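PDB 4YV6: transcriptional regulator from Streptococcus dysgalactiae, which probably binds DNA through an N-terminal helix-turn-helix domain and regulates transcription as a member of the Rgg family. Local coordinates for residues K7-L12 against S34-G39. Sequence-based numbering, arbitrary orientation.
Sequences KTLRRL and SRFERG. With SO4 (sulfate ion), chain F.
E37 reaches across to helix 5-15 and lays its carboxylate over the backbone and aliphatic stem of R10, a worked example of an acidic side chain that packs against one arginine and pairs with another. Its chain, extended beyond CG, crosses those of L9 and R10 at about a right angle. E37 OE2 is 3.5 Å from R10 CA, and E37 OE1 lies at the same distance from R10 CG. With CG anti to the backbone N (chi1 -178°), R10 offers its methylenes to the carboxylate, then bends at chi3 and carries its guanidinium away; R10 NE stays 5.1 Å from E37 OE1, too far for pairing. The charge is answered by R13, one turn further along, whose NE forms a salt bridge with OE2. That bridge probably helps to keep the buried glutamate ionised.

L9 packs at the flank of E37: its CD1 rests 3.8 Å from the methylene E37 CG and comes to 3.1 Å from the oxygen E37 OE2, a close carbon-oxygen approach. Purely apolar is the meeting of L9 CB with F36 CE2 at 4.2 Å, oblique to the ring. L52 and F62 also pack on L9, and L48 on F36, placing both in the core shared with helices 45-54 and 59-64.

R35 serves a separate site: R35 NE (2.8 Å) and R35 NH2 (2.7 Å) converge through bent hydrogen bonds on the single sulfate atom O4, in the guanidinium plane. Q32 and S41 also bind this anion, probably from the crystallisation liquor yet consistent with a phosphate site.

Past E37, G39 takes positive phi in a Schellman motif. Helices 20-23 and 30-37 form the helix-turn-helix; helix 5-15 backs the latter, as in this class probably the DNA-recognition helix.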
loop_
_atom_site.group_PDB
_atom_site.type_symbol
_atom_site.label_atom_id
_atom_site.label_comp_id
_atom_site.label_asym_id
_atom_site.label_seq_id
_atom_site.Cartn_x
_atom_site.Cartn_y
_atom_site.Cartn_z
ATOM N N LYS B 7 -17.478 -14.121 -15.507
ATOM C CA LYS B 7 -16.811 -13.638 -16.711
ATOM C C LYS B 7 -15.372 -13.236 -16.408
ATOM O O LYS B 7 -14.471 -13.465 -17.215
ATOM C CB LYS B 7 -17.570 -12.454 -17.320
ATOM C CG LYS B 7 -17.915 -11.355 -16.327
ATOM C CD LYS B 7 -17.728 -9.958 -16.911
ATOM C CE LYS B 7 -17.852 -8.892 -15.828
ATOM N NZ LYS B 7 -17.758 -7.505 -16.366
ATOM N N THR B 8 -15.160 -12.646 -15.236
ATOM C CA THR B 8 -13.836 -12.171 -14.856
ATOM C C THR B 8 -12.920 -13.335 -14.497
ATOM O O THR B 8 -11.746 -13.338 -14.864
ATOM C CB THR B 8 -13.903 -11.199 -13.666
ATOM O OG1 THR B 8 -14.783 -10.115 -13.985
ATOM C CG2 THR B 8 -12.511 -10.648 -13.343
ATOM N N LEU B 9 -13.460 -14.313 -13.774
ATOM C CA LEU B 9 -12.699 -15.499 -13.404
ATOM C C LEU B 9 -12.175 -16.177 -14.662
ATOM O O LEU B 9 -11.019 -16.595 -14.717
ATOM C CB LEU B 9 -13.565 -16.463 -12.582
ATOM C CG LEU B 9 -12.923 -17.717 -11.961
ATOM C CD1 LEU B 9 -12.817 -18.855 -12.970
ATOM C CD2 LEU B 9 -11.556 -17.422 -11.350
ATOM N N ARG B 10 -13.032 -16.274 -15.674
ATOM C CA ARG B 10 -12.666 -16.896 -16.943
ATOM C C ARG B 10 -11.510 -16.166 -17.625
ATOM O O ARG B 10 -10.546 -16.792 -18.064
ATOM C CB ARG B 10 -13.873 -16.939 -17.881
ATOM C CG ARG B 10 -13.586 -17.628 -19.208
ATOM C CD ARG B 10 -14.862 -17.883 -20.003
ATOM N NE ARG B 10 -15.122 -16.845 -21.000
ATOM C CZ ARG B 10 -14.831 -16.941 -22.298
ATOM N NH1 ARG B 10 -14.261 -18.034 -22.793
ATOM N NH2 ARG B 10 -15.115 -15.932 -23.112
ATOM N N ARG B 11 -11.616 -14.843 -17.720
ATOM C CA ARG B 11 -10.590 -14.039 -18.380
ATOM C C ARG B 11 -9.248 -14.157 -17.670
ATOM O O ARG B 11 -8.204 -14.247 -18.313
ATOM C CB ARG B 11 -11.014 -12.571 -18.447
ATOM C CG ARG B 11 -9.968 -11.666 -19.085
ATOM C CD ARG B 11 -10.517 -10.280 -19.381
ATOM N NE ARG B 11 -11.154 -9.677 -18.213
ATOM C CZ ARG B 11 -10.494 -9.162 -17.180
ATOM N NH1 ARG B 11 -9.167 -9.177 -17.152
ATOM N NH2 ARG B 11 -11.166 -8.634 -16.167
ATOM N N LEU B 12 -9.280 -14.148 -16.341
ATOM C CA LEU B 12 -8.065 -14.291 -15.548
ATOM C C LEU B 12 -7.488 -15.700 -15.672
ATOM O O LEU B 12 -6.271 -15.872 -15.768
ATOM C CB LEU B 12 -8.343 -13.963 -14.079
ATOM C CG LEU B 12 -8.740 -12.519 -13.761
ATOM C CD1 LEU B 12 -9.090 -12.386 -12.287
ATOM C CD2 LEU B 12 -7.629 -11.548 -14.132
ATOM N N SER B 34 -17.355 -24.145 -14.979
ATOM C CA SER B 34 -17.747 -23.605 -16.276
ATOM C C SER B 34 -19.127 -22.958 -16.209
ATOM O O SER B 34 -19.370 -21.937 -16.851
ATOM C CB SER B 34 -17.734 -24.701 -17.341
ATOM O OG SER B 34 -18.616 -25.756 -16.999
ATOM N N ARG B 35 -20.029 -23.555 -15.433
ATOM C CA ARG B 35 -21.361 -22.989 -15.249
ATOM C C ARG B 35 -21.277 -21.652 -14.523
ATOM O O ARG B 35 -22.061 -20.742 -14.790
ATOM C CB ARG B 35 -22.266 -23.950 -14.474
ATOM C CG ARG B 35 -22.885 -25.046 -15.330
ATOM C CD ARG B 35 -24.085 -25.680 -14.639
ATOM N NE ARG B 35 -23.748 -26.260 -13.339
ATOM C CZ ARG B 35 -23.256 -27.483 -13.162
ATOM N NH1 ARG B 35 -23.026 -28.275 -14.201
ATOM N NH2 ARG B 35 -22.987 -27.918 -11.938
ATOM N N PHE B 36 -20.324 -21.537 -13.604
ATOM C CA PHE B 36 -20.106 -20.285 -12.889
ATOM C C PHE B 36 -19.545 -19.224 -13.830
ATOM O O PHE B 36 -20.008 -18.083 -13.835
ATOM C CB PHE B 36 -19.162 -20.494 -11.704
ATOM C CG PHE B 36 -18.699 -19.215 -11.069
ATOM C CD1 PHE B 36 -19.609 -18.342 -10.497
ATOM C CD2 PHE B 36 -17.354 -18.889 -11.038
ATOM C CE1 PHE B 36 -19.185 -17.163 -9.909
ATOM C CE2 PHE B 36 -16.925 -17.714 -10.452
ATOM C CZ PHE B 36 -17.842 -16.850 -9.887
ATOM N N GLU B 37 -18.552 -19.608 -14.628
ATOM C CA GLU B 37 -17.947 -18.698 -15.596
ATOM C C GLU B 37 -18.972 -18.202 -16.612
ATOM O O GLU B 37 -18.883 -17.074 -17.095
ATOM C CB GLU B 37 -16.790 -19.381 -16.325
ATOM C CG GLU B 37 -15.548 -19.576 -15.474
ATOM C CD GLU B 37 -14.372 -20.102 -16.275
ATOM O OE1 GLU B 37 -14.574 -20.493 -17.445
ATOM O OE2 GLU B 37 -13.246 -20.120 -15.736
ATOM N N ARG B 38 -19.941 -19.055 -16.931
ATOM C CA ARG B 38 -20.980 -18.721 -17.899
ATOM C C ARG B 38 -22.149 -17.977 -17.253
ATOM O O ARG B 38 -23.069 -17.535 -17.939
ATOM C CB ARG B 38 -21.483 -19.992 -18.588
ATOM C CG ARG B 38 -20.741 -20.334 -19.871
ATOM C CD ARG B 38 -21.191 -19.435 -21.015
ATOM N NE ARG B 38 -20.531 -19.761 -22.277
ATOM C CZ ARG B 38 -20.932 -19.321 -23.467
ATOM N NH1 ARG B 38 -22.000 -18.541 -23.571
ATOM N NH2 ARG B 38 -20.266 -19.669 -24.559
ATOM N N GLY B 39 -22.107 -17.840 -15.931
ATOM C CA GLY B 39 -23.146 -17.136 -15.202
ATOM C C GLY B 39 -24.453 -17.907 -15.142
ATOM O O GLY B 39 -25.509 -17.328 -14.881
HETATM S S SO4 F . -24.807 -26.615 -9.615
HETATM O O1 SO4 F . -23.904 -27.192 -8.624
HETATM O O2 SO4 F . -25.534 -27.689 -10.291
HETATM O O3 SO4 F . -25.756 -25.725 -8.950
HETATM O O4 SO4 F . -24.038 -25.851 -10.598
#